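Local structure of flap endonuclease 1 (Methanocaldococcus jannaschii, 1A76) at residues A57-I66 with M131-M142; L278-I287 with K302-A313. The protein cleaves 5'-flap structures in DNA replication and repair, as a magnesium-dependent, structure-specific endonuclease and 5'-3' exonuclease. One frame throughout, in Å; residues are numbered along the deposited sequence.

Interaction 1: A57-I66 with M131-M142; sequences AYNGVFYKTI and MVENCKYLLSLM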
loop_
_atom_site.group_PDB
_atom_site.type_symbol
_atom_site.label_atom_id
_atom_site.label_comp_id
_atom_site.label_asym_id
_atom_site.label_seq_id
_atom_site.Cartn_x
_atom_site.Cartn_y
_atom_site.Cartn_z
ATOM N N ALA A 57 -3.354 -13.907 -2.300
ATOM C CA ALA A 57 -2.206 -12.999 -2.183
ATOM C C ALA A 57 -0.899 -13.568 -2.745
ATOM O O ALA A 57 -0.128 -12.858 -3.393
ATOM C CB ALA A 57 -1.998 -12.613 -0.740
ATOM N N TYR A 58 -0.640 -14.843 -2.477
ATOM C CA TYR A 58 0.574 -15.481 -2.962
ATOM C C TYR A 58 0.581 -15.493 -4.507
ATOM O O TYR A 58 1.633 -15.305 -5.143
ATOM C CB TYR A 58 0.673 -16.917 -2.404
ATOM C CG TYR A 58 0.393 -17.041 -0.906
ATOM C CD1 TYR A 58 0.687 -15.995 -0.032
ATOM C CD2 TYR A 58 -0.174 -18.202 -0.373
ATOM C CE1 TYR A 58 0.424 -16.091 1.331
ATOM C CE2 TYR A 58 -0.440 -18.311 0.992
ATOM C CZ TYR A 58 -0.140 -17.248 1.837
ATOM O OH TYR A 58 -0.441 -17.321 3.172
ATOM N N ASN A 59 -0.595 -15.710 -5.099
ATOM C CA ASN A 59 -0.748 -15.738 -6.556
ATOM C C ASN A 59 -0.379 -14.377 -7.173
ATOM O O ASN A 59 0.356 -14.305 -8.151
ATOM C CB ASN A 59 -2.205 -16.131 -6.914
ATOM C CG ASN A 59 -2.466 -16.171 -8.413
ATOM O OD1 ASN A 59 -2.466 -15.141 -9.086
ATOM N ND2 ASN A 59 -2.702 -17.367 -8.940
ATOM N N GLY A 60 -0.881 -13.294 -6.594
ATOM C CA GLY A 60 -0.567 -11.983 -7.129
ATOM C C GLY A 60 0.893 -11.606 -6.918
ATOM O O GLY A 60 1.528 -11.040 -7.804
ATOM N N VAL A 61 1.430 -11.919 -5.744
ATOM C CA VAL A 61 2.817 -11.601 -5.433
ATOM C C VAL A 61 3.766 -12.240 -6.455
ATOM O O VAL A 61 4.654 -11.585 -7.016
ATOM C CB VAL A 61 3.174 -12.107 -4.010
ATOM C CG1 VAL A 61 4.672 -12.012 -3.765
ATOM C CG2 VAL A 61 2.416 -11.297 -2.984
ATOM N N PHE A 62 3.562 -13.527 -6.694
ATOM C CA PHE A 62 4.388 -14.298 -7.615
ATOM C C PHE A 62 4.242 -13.853 -9.062
ATOM O O PHE A 62 5.187 -13.327 -9.648
ATOM C CB PHE A 62 4.037 -15.784 -7.484
ATOM C CG PHE A 62 4.916 -16.696 -8.296
ATOM C CD1 PHE A 62 6.271 -16.834 -7.997
ATOM C CD2 PHE A 62 4.382 -17.424 -9.361
ATOM C CE1 PHE A 62 7.082 -17.680 -8.739
ATOM C CE2 PHE A 62 5.185 -18.281 -10.118
ATOM C CZ PHE A 62 6.541 -18.409 -9.806
ATOM N N TYR A 63 3.056 -14.059 -9.628
ATOM C CA TYR A 63 2.774 -13.717 -11.021
ATOM C C TYR A 63 2.823 -12.241 -11.378
ATOM O O TYR A 63 3.321 -11.884 -12.454
ATOM C CB TYR A 63 1.414 -14.297 -11.442
ATOM C CG TYR A 63 1.420 -15.809 -11.474
ATOM C CD1 TYR A 63 2.176 -16.498 -12.424
ATOM C CD2 TYR A 63 0.738 -16.549 -10.514
ATOM C CE1 TYR A 63 2.259 -17.882 -12.416
ATOM C CE2 TYR A 63 0.813 -17.942 -10.495
ATOM C CZ TYR A 63 1.577 -18.598 -11.447
ATOM O OH TYR A 63 1.694 -19.962 -11.413
ATOM N N LYS A 64 2.305 -11.386 -10.494
ATOM C CA LYS A 64 2.314 -9.951 -10.753
ATOM C C LYS A 64 3.742 -9.431 -10.761
ATOM O O LYS A 64 4.109 -8.646 -11.626
ATOM C CB LYS A 64 1.511 -9.186 -9.694
ATOM C CG LYS A 64 0.660 -8.057 -10.240
ATOM C CD LYS A 64 -0.368 -8.582 -11.238
ATOM C CE LYS A 64 -0.351 -7.761 -12.523
ATOM N NZ LYS A 64 -1.718 -7.577 -13.100
ATOM N N THR A 65 4.547 -9.870 -9.799
ATOM C CA THR A 65 5.938 -9.432 -9.733
ATOM C C THR A 65 6.732 -9.868 -10.978
ATOM O O THR A 65 7.533 -9.090 -11.509
ATOM C CB THR A 65 6.641 -9.969 -8.455
ATOM O OG1 THR A 65 5.988 -9.454 -7.287
ATOM C CG2 THR A 65 8.106 -9.539 -8.426
ATOM N N ILE A 66 6.517 -11.098 -11.443
ATOM C CA ILE A 66 7.226 -11.585 -12.630
ATOM C C ILE A 66 6.751 -10.813 -13.862
ATOM O O ILE A 66 7.550 -10.456 -14.729
ATOM C CB ILE A 66 7.003 -13.116 -12.854
ATOM C CG1 ILE A 66 7.720 -13.914 -11.762
ATOM C CG2 ILE A 66 7.569 -13.547 -14.212
ATOM C CD1 ILE A 66 7.437 -15.426 -11.790
ATOM N N MET A 131 -0.346 -14.416 6.851
ATOM C CA MET A 131 -0.411 -14.387 5.392
ATOM C C MET A 131 0.564 -13.348 4.866
ATOM O O MET A 131 1.228 -13.563 3.853
ATOM C CB MET A 131 -1.821 -14.047 4.919
ATOM C CG MET A 131 -1.974 -14.120 3.407
ATOM S SD MET A 131 -3.592 -13.617 2.808
ATOM C CE MET A 131 -4.643 -14.957 3.425
ATOM N N VAL A 132 0.637 -12.222 5.570
ATOM C CA VAL A 132 1.549 -11.138 5.225
ATOM C C VAL A 132 2.985 -11.639 5.388
ATOM O O VAL A 132 3.851 -11.355 4.569
ATOM C CB VAL A 132 1.353 -9.908 6.160
ATOM C CG1 VAL A 132 2.409 -8.850 5.853
ATOM C CG2 VAL A 132 -0.054 -9.337 5.988
ATOM N N GLU A 133 3.239 -12.376 6.463
ATOM C CA GLU A 133 4.582 -12.900 6.692
ATOM C C GLU A 133 4.938 -13.911 5.582
ATOM O O GLU A 133 6.073 -13.945 5.116
ATOM C CB GLU A 133 4.665 -13.552 8.076
ATOM C CG GLU A 133 4.888 -12.584 9.272
ATOM C CD GLU A 133 4.524 -11.119 8.999
ATOM O OE1 GLU A 133 5.374 -10.369 8.475
ATOM O OE2 GLU A 133 3.387 -10.707 9.327
ATOM N N ASN A 134 3.958 -14.709 5.161
ATOM C CA ASN A 134 4.128 -15.707 4.096
ATOM C C ASN A 134 4.457 -15.033 2.753
ATOM O O ASN A 134 5.205 -15.572 1.936
ATOM C CB ASN A 134 2.851 -16.537 3.944
ATOM C CG ASN A 134 2.774 -17.699 4.931
ATOM O OD1 ASN A 134 1.733 -18.360 5.056
ATOM N ND2 ASN A 134 3.867 -17.958 5.627
ATOM N N CYS A 135 3.892 -13.851 2.533
ATOM C CA CYS A 135 4.142 -13.103 1.310
ATOM C C CYS A 135 5.585 -12.600 1.295
ATOM O O CYS A 135 6.245 -12.603 0.261
ATOM C CB CYS A 135 3.175 -11.923 1.213
ATOM S SG CYS A 135 1.510 -12.413 0.694
ATOM N N LYS A 136 6.072 -12.175 2.454
ATOM C CA LYS A 136 7.442 -11.691 2.567
ATOM C C LYS A 136 8.395 -12.854 2.319
ATOM O O LYS A 136 9.420 -12.694 1.670
ATOM C CB LYS A 136 7.688 -11.112 3.965
ATOM C CG LYS A 136 6.856 -9.886 4.289
ATOM C CD LYS A 136 7.086 -9.474 5.739
ATOM C CE LYS A 136 6.679 -8.031 6.000
ATOM N NZ LYS A 136 6.616 -7.745 7.473
ATOM N N TYR A 137 8.057 -14.022 2.853
ATOM C CA TYR A 137 8.885 -15.216 2.684
ATOM C C TYR A 137 8.962 -15.571 1.207
ATOM O O TYR A 137 10.030 -15.887 0.681
ATOM C CB TYR A 137 8.285 -16.391 3.460
ATOM C CG TYR A 137 8.948 -17.739 3.188
ATOM C CD1 TYR A 137 10.315 -17.923 3.411
ATOM C CD2 TYR A 137 8.199 -18.836 2.734
ATOM C CE1 TYR A 137 10.926 -19.168 3.192
ATOM C CE2 TYR A 137 8.807 -20.092 2.513
ATOM C CZ TYR A 137 10.168 -20.242 2.746
ATOM O OH TYR A 137 10.780 -21.461 2.547
ATOM N N LEU A 138 7.815 -15.518 0.537
ATOM C CA LEU A 138 7.751 -15.835 -0.881
ATOM C C LEU A 138 8.640 -14.877 -1.676
ATOM O O LEU A 138 9.342 -15.287 -2.604
ATOM C CB LEU A 138 6.299 -15.753 -1.375
ATOM C CG LEU A 138 6.051 -15.905 -2.884
ATOM C CD1 LEU A 138 6.558 -17.258 -3.361
ATOM C CD2 LEU A 138 4.558 -15.742 -3.187
ATOM N N LEU A 139 8.619 -13.602 -1.303
ATOM C CA LEU A 139 9.428 -12.614 -2.008
ATOM C C LEU A 139 10.906 -12.925 -1.814
ATOM O O LEU A 139 11.706 -12.777 -2.737
ATOM C CB LEU A 139 9.117 -11.216 -1.497
ATOM C CG LEU A 139 7.783 -10.629 -1.985
ATOM C CD1 LEU A 139 7.513 -9.344 -1.216
ATOM C CD2 LEU A 139 7.850 -10.358 -3.490
ATOM N N SER A 140 11.265 -13.359 -0.610
ATOM C CA SER A 140 12.655 -13.699 -0.315
ATOM C C SER A 140 13.075 -14.878 -1.187
ATOM O O SER A 140 14.183 -14.917 -1.721
ATOM C CB SER A 140 12.804 -14.079 1.154
ATOM O OG SER A 140 12.372 -15.411 1.343
ATOM N N LEU A 141 12.185 -15.850 -1.316
ATOM C CA LEU A 141 12.468 -17.025 -2.133
ATOM C C LEU A 141 12.621 -16.580 -3.579
ATOM O O LEU A 141 13.428 -17.127 -4.326
ATOM C CB LEU A 141 11.323 -18.043 -2.018
ATOM C CG LEU A 141 11.263 -18.777 -0.680
ATOM C CD1 LEU A 141 10.079 -19.729 -0.684
ATOM C CD2 LEU A 141 12.579 -19.520 -0.437
ATOM N N MET A 142 11.845 -15.572 -3.964
ATOM C CA MET A 142 11.885 -15.060 -5.323
ATOM C C MET A 142 13.076 -14.147 -5.592
ATOM O O MET A 142 13.319 -13.765 -6.736
ATOM C CB MET A 142 10.589 -14.314 -5.638
ATOM C CG MET A 142 9.354 -15.194 -5.695
ATOM S SD MET A 142 7.893 -14.163 -5.887
ATOM C CE MET A 142 8.193 -13.408 -7.469
#

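Interaction 2: L278-I287 with K302-A313; sequences LKLPDKEGII and KKHVDKLYNLIA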
loop_
_atom_site.group_PDB
_atom_site.type_symbol
_atom_site.label_atom_id
_atom_site.label_comp_id
_atom_site.label_asym_id
_atom_site.label_seq_id
_atom_site.Cartn_x
_atom_site.Cartn_y
_atom_site.Cartn_z
ATOM N N LEU A 278 18.463 -7.333 -6.612
ATOM C CA LEU A 278 17.707 -8.557 -6.836
ATOM C C LEU A 278 18.665 -9.735 -6.672
ATOM O O LEU A 278 19.860 -9.612 -6.941
ATOM C CB LEU A 278 17.117 -8.575 -8.249
ATOM C CG LEU A 278 16.425 -7.286 -8.706
ATOM C CD1 LEU A 278 15.975 -7.438 -10.137
ATOM C CD2 LEU A 278 15.232 -6.984 -7.797
ATOM N N LYS A 279 18.141 -10.871 -6.239
ATOM C CA LYS A 279 18.945 -12.071 -6.045
ATOM C C LYS A 279 18.328 -13.201 -6.859
ATOM O O LYS A 279 17.145 -13.151 -7.185
ATOM C CB LYS A 279 18.958 -12.469 -4.565
ATOM C CG LYS A 279 19.262 -11.329 -3.616
ATOM C CD LYS A 279 19.471 -11.837 -2.191
ATOM C CE LYS A 279 20.883 -11.534 -1.687
ATOM N NZ LYS A 279 21.024 -10.171 -1.077
ATOM N N LEU A 280 19.111 -14.228 -7.175
ATOM C CA LEU A 280 18.570 -15.337 -7.947
ATOM C C LEU A 280 17.509 -16.074 -7.129
ATOM O O LEU A 280 17.658 -16.247 -5.920
ATOM C CB LEU A 280 19.695 -16.287 -8.360
ATOM C CG LEU A 280 20.621 -15.604 -9.368
ATOM C CD1 LEU A 280 21.884 -16.442 -9.569
ATOM C CD2 LEU A 280 19.884 -15.403 -10.675
ATOM N N PRO A 281 16.418 -16.510 -7.779
ATOM C CA PRO A 281 15.342 -17.225 -7.075
ATOM C C PRO A 281 15.658 -18.671 -6.676
ATOM O O PRO A 281 16.335 -19.397 -7.414
ATOM C CB PRO A 281 14.173 -17.169 -8.053
ATOM C CG PRO A 281 14.813 -17.041 -9.404
ATOM C CD PRO A 281 16.132 -16.344 -9.218
ATOM N N ASP A 282 15.159 -19.071 -5.506
ATOM C CA ASP A 282 15.344 -20.427 -5.009
ATOM C C ASP A 282 14.192 -21.206 -5.641
ATOM O O ASP A 282 13.098 -21.287 -5.076
ATOM C CB ASP A 282 15.249 -20.447 -3.470
ATOM C CG ASP A 282 15.200 -21.859 -2.892
ATOM O OD1 ASP A 282 15.260 -22.846 -3.666
ATOM O OD2 ASP A 282 15.094 -21.982 -1.646
ATOM N N LYS A 283 14.449 -21.744 -6.834
ATOM C CA LYS A 283 13.458 -22.489 -7.595
ATOM C C LYS A 283 12.767 -23.597 -6.808
ATOM O O LYS A 283 11.553 -23.735 -6.880
ATOM C CB LYS A 283 14.093 -23.085 -8.853
ATOM C CG LYS A 283 14.601 -22.048 -9.864
ATOM C CD LYS A 283 15.036 -22.715 -11.166
ATOM C CE LYS A 283 15.140 -21.697 -12.303
ATOM N NZ LYS A 283 15.766 -22.280 -13.533
ATOM N N GLU A 284 13.545 -24.375 -6.065
ATOM C CA GLU A 284 13.026 -25.494 -5.281
ATOM C C GLU A 284 12.099 -25.051 -4.156
ATOM O O GLU A 284 11.036 -25.642 -3.940
ATOM C CB GLU A 284 14.194 -26.296 -4.686
ATOM C CG GLU A 284 15.027 -27.075 -5.706
ATOM C CD GLU A 284 15.882 -26.166 -6.564
ATOM O OE1 GLU A 284 16.477 -25.222 -6.000
ATOM O OE2 GLU A 284 15.950 -26.385 -7.793
ATOM N N GLY A 285 12.523 -24.023 -3.426
ATOM C CA GLY A 285 11.728 -23.510 -2.327
ATOM C C GLY A 285 10.416 -22.924 -2.803
ATOM O O GLY A 285 9.400 -23.046 -2.122
ATOM N N ILE A 286 10.435 -22.274 -3.964
ATOM C CA ILE A 286 9.217 -21.690 -4.510
ATOM C C ILE A 286 8.232 -22.795 -4.879
ATOM O O ILE A 286 7.033 -22.699 -4.581
ATOM C CB ILE A 286 9.526 -20.803 -5.757
ATOM C CG1 ILE A 286 10.245 -19.521 -5.300
ATOM C CG2 ILE A 286 8.243 -20.469 -6.484
ATOM C CD1 ILE A 286 10.923 -18.745 -6.401
ATOM N N ILE A 287 8.738 -23.851 -5.509
ATOM C CA ILE A 287 7.894 -24.987 -5.892
ATOM C C ILE A 287 7.244 -25.625 -4.660
ATOM O O ILE A 287 6.042 -25.915 -4.646
ATOM C CB ILE A 287 8.720 -26.074 -6.630
ATOM C CG1 ILE A 287 9.195 -25.520 -7.973
ATOM C CG2 ILE A 287 7.893 -27.350 -6.800
ATOM C CD1 ILE A 287 9.418 -26.563 -9.057
ATOM N N LYS A 302 6.687 -23.957 -12.498
ATOM C CA LYS A 302 7.995 -24.322 -13.033
ATOM C C LYS A 302 8.411 -23.361 -14.142
ATOM O O LYS A 302 9.513 -22.804 -14.137
ATOM C CB LYS A 302 7.961 -25.751 -13.582
ATOM C CG LYS A 302 9.240 -26.179 -14.302
ATOM C CD LYS A 302 10.403 -26.252 -13.325
ATOM C CE LYS A 302 11.733 -26.534 -14.026
ATOM N NZ LYS A 302 12.871 -25.831 -13.339
ATOM N N LYS A 303 7.511 -23.159 -15.093
ATOM C CA LYS A 303 7.777 -22.278 -16.212
ATOM C C LYS A 303 8.114 -20.865 -15.744
ATOM O O LYS A 303 9.025 -20.224 -16.272
ATOM C CB LYS A 303 6.562 -22.242 -17.140
ATOM C CG LYS A 303 6.768 -21.416 -18.390
ATOM C CD LYS A 303 5.464 -21.250 -19.144
ATOM C CE LYS A 303 5.593 -21.754 -20.565
ATOM N NZ LYS A 303 6.608 -20.961 -21.320
ATOM N N HIS A 304 7.389 -20.381 -14.747
ATOM C CA HIS A 304 7.640 -19.037 -14.270
ATOM C C HIS A 304 8.886 -18.856 -13.429
ATOM O O HIS A 304 9.546 -17.827 -13.546
ATOM C CB HIS A 304 6.410 -18.508 -13.540
ATOM C CG HIS A 304 5.296 -18.154 -14.470
ATOM N ND1 HIS A 304 5.135 -16.889 -14.992
ATOM C CD2 HIS A 304 4.330 -18.918 -15.030
ATOM C CE1 HIS A 304 4.117 -16.891 -15.833
ATOM N NE2 HIS A 304 3.612 -18.109 -15.873
ATOM N N VAL A 305 9.226 -19.839 -12.593
ATOM C CA VAL A 305 10.437 -19.706 -11.774
ATOM C C VAL A 305 11.656 -19.764 -12.693
ATOM O O VAL A 305 12.692 -19.165 -12.403
ATOM C CB VAL A 305 10.543 -20.815 -10.668
ATOM C CG1 VAL A 305 9.321 -20.754 -9.752
ATOM C CG2 VAL A 305 10.663 -22.201 -11.297
ATOM N N ASP A 306 11.533 -20.486 -13.804
ATOM C CA ASP A 306 12.632 -20.581 -14.769
ATOM C C ASP A 306 12.775 -19.226 -15.470
ATOM O O ASP A 306 13.881 -18.742 -15.712
ATOM C CB ASP A 306 12.350 -21.688 -15.794
ATOM C CG ASP A 306 12.611 -23.086 -15.231
ATOM O OD1 ASP A 306 13.272 -23.196 -14.177
ATOM O OD2 ASP A 306 12.152 -24.076 -15.840
ATOM N N LYS A 307 11.646 -18.600 -15.777
ATOM C CA LYS A 307 11.665 -17.295 -16.426
ATOM C C LYS A 307 12.160 -16.243 -15.428
ATOM O O LYS A 307 12.913 -15.342 -15.797
ATOM C CB LYS A 307 10.263 -16.916 -16.913
ATOM C CG LYS A 307 9.604 -17.954 -17.808
ATOM C CD LYS A 307 8.667 -17.296 -18.810
ATOM C CE LYS A 307 7.287 -17.920 -18.751
ATOM N NZ LYS A 307 6.819 -18.011 -17.337
ATOM N N LEU A 308 11.738 -16.352 -14.168
ATOM C CA LEU A 308 12.165 -15.386 -13.148
ATOM C C LEU A 308 13.671 -15.450 -12.965
ATOM O O LEU A 308 14.342 -14.429 -12.886
ATOM C CB LEU A 308 11.470 -15.637 -11.798
ATOM C CG LEU A 308 12.056 -14.856 -10.598
ATOM C CD1 LEU A 308 11.891 -13.345 -10.799
ATOM C CD2 LEU A 308 11.370 -15.300 -9.306
ATOM N N TYR A 309 14.203 -16.661 -12.896
ATOM C CA TYR A 309 15.644 -16.855 -12.730
ATOM C C TYR A 309 16.434 -16.166 -13.854
ATOM O O TYR A 309 17.396 -15.437 -13.606
ATOM C CB TYR A 309 15.951 -18.356 -12.731
ATOM C CG TYR A 309 17.378 -18.709 -12.385
ATOM C CD1 TYR A 309 18.363 -18.776 -13.377
ATOM C CD2 TYR A 309 17.749 -18.986 -11.064
ATOM C CE1 TYR A 309 19.679 -19.107 -13.067
ATOM C CE2 TYR A 309 19.076 -19.322 -10.737
ATOM C CZ TYR A 309 20.029 -19.380 -11.745
ATOM O OH TYR A 309 21.324 -19.712 -11.434
ATOM N N ASN A 310 16.026 -16.408 -15.092
ATOM C CA ASN A 310 16.716 -15.831 -16.243
ATOM C C ASN A 310 16.601 -14.312 -16.301
ATOM O O ASN A 310 17.537 -13.638 -16.706
ATOM C CB ASN A 310 16.192 -16.467 -17.534
ATOM C CG ASN A 310 16.696 -17.892 -17.717
ATOM O OD1 ASN A 310 17.759 -18.255 -17.201
ATOM N ND2 ASN A 310 15.938 -18.704 -18.452
ATOM N N LEU A 311 15.459 -13.771 -15.893
ATOM C CA LEU A 311 15.272 -12.318 -15.887
ATOM C C LEU A 311 16.262 -11.690 -14.914
ATOM O O LEU A 311 16.972 -10.745 -15.247
ATOM C CB LEU A 311 13.838 -11.959 -15.466
ATOM C CG LEU A 311 12.741 -12.182 -16.516
ATOM C CD1 LEU A 311 11.386 -12.232 -15.833
ATOM C CD2 LEU A 311 12.769 -11.065 -17.554
ATOM N N ILE A 312 16.315 -12.219 -13.700
ATOM C CA ILE A 312 17.232 -11.683 -12.710
ATOM C C ILE A 312 18.668 -11.952 -13.143
ATOM O O ILE A 312 19.528 -11.088 -13.021
ATOM C CB ILE A 312 16.934 -12.283 -11.316
ATOM C CG1 ILE A 312 15.537 -11.817 -10.872
ATOM C CG2 ILE A 312 18.006 -11.867 -10.313
ATOM C CD1 ILE A 312 15.047 -12.373 -9.543
ATOM N N ALA A 313 18.925 -13.141 -13.678
ATOM C CA ALA A 313 20.268 -13.486 -14.139
ATOM C C ALA A 313 20.710 -12.478 -15.196
ATOM O O ALA A 313 21.829 -11.965 -15.159
ATOM C CB ALA A 313 20.280 -14.892 -14.728
HETATM O O HOH W 1 15.976 -20.500 -15.541
#

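Interaction 1: A57-I66 with M131-M142
In the PIN-type nuclease core of this FEN1 enzyme, helix 56-70 of the N-domain and helix 129-142 of the I-domain lie side by side, Tyr58 meeting Cys135 and Val61 meeting Leu138 and Leu139. Their local axes run nearly parallel, 24° apart and 9.9 Å at closest approach, and the interface is buried and almost wholly apolar. Tyr58 is a knob in the hole formed by Met131, Asn134, Cys135 and Leu138. With CG anti to its carbonyl carbon (chi1 -47°), the ring reaches along helix 129-142, taking the Cys135 sulfur at its edge, where SG lies 3.7 Å from Tyr58 CD1. Farther out, Tyr58 CE1 meets Met131 CG, and the phenol OH comes to 3.1 Å from Asn134 OD1, with ring and amide planes 66° apart. Cutting this tyrosine back to an alanine is likely to open a gap among these four residues and leave the Cys135 sulfur without its aromatic neighbour. One turn on, Val61 divides its methyls: CG2 faces Cys135 SG, whereas CG1 sits between Leu138 CD2 and Leu139 CD2, the latter 3.6 Å from it. Trp77 and Phe79 of strand 74-79 pack against Leu139 and tie the pair to the central sheet. A reciprocal knob closes the far end, where Met142 enters among Val61, Phe62, Thr65 and Ile66. Its sulfur makes a Met-aromatic contact at the edge of the Phe62 ring, and the bend at chi3 carries CE to the backbone O of Phe62 and to 3.9 Å from Thr65 CB.

Interaction 2: L278-I287 with K302-A313
Lys302 brings the CD of its side chain to 4.4 Å from Ile287 CD1, while its ammonium group turns to Asp306. Val305 follows, its CG1 pressed tightly against Ile286 CG2 at 3.5 Å, the two branched side chains running alongside one another in opposite senses. Asp306 is the polar centre: its OD1 accepts from Lys302 NZ through the syn lone pair and from Lys283 NZ, 2.7 Å away, which arrives 38° out of the carboxylate plane. Lys283, nearly straight from CG outward, enters as a knob among Lys302, Val305, Asp306 and Tyr309, and a water that donates to Asp306 O accepts from its NZ. One carboxylate oxygen thus grips two ammonium groups, which probably favours its charged form. The contact is a roughly antiparallel helical hairpin near the C terminus, helix 283-292 meeting helix 298-315 at 147° between local axes; at the start of the former, Asp282 is the N-cap, its OD1 accepting from Gly285 N. Beyond the hairpin proper, the extended residues 278-281 continue along helix 298-315. Leu308 presses CD2 on Pro281 CB, 3.6 Å away. Tyr309, its CG anti to the backbone N (chi1 -172°), turns its ring toward the same loop: Leu280 CD2 makes a CH-pi contact over one face, 4.1 Å from the ring centroid, and Pro281 CD lies 3.6 Å from Tyr309 CD2. Ile312 sets CG2 against Leu278 CB and Leu280 CD2 and brings CD1 to 3.3 Å from Lys279 O, and Ala313 CB touches Leu280 CD2.

From the N terminus, the chain first lays down helix 56-70, passes through strand 74-79 and returns as helix 129-142, so interaction 1 closes a long excursion of 64 residues that joins the N-domain to the I-domain. Interaction 2 opens only much later and closes a short excursion of 14 residues near the C terminus; the two follow in series, neither nested nor crossed. They nevertheless meet in space, the centres of interaction 1 and interaction 2 lying about 13 Å apart. Leu141 O probably accepts a hydrogen bond from Asp282 N, Met142 O packs on Leu308 and Ile312, and the Tyr63 and His304 rings meet edge-to-face. The C-terminal hairpin thereby lies against both helices of interaction 1.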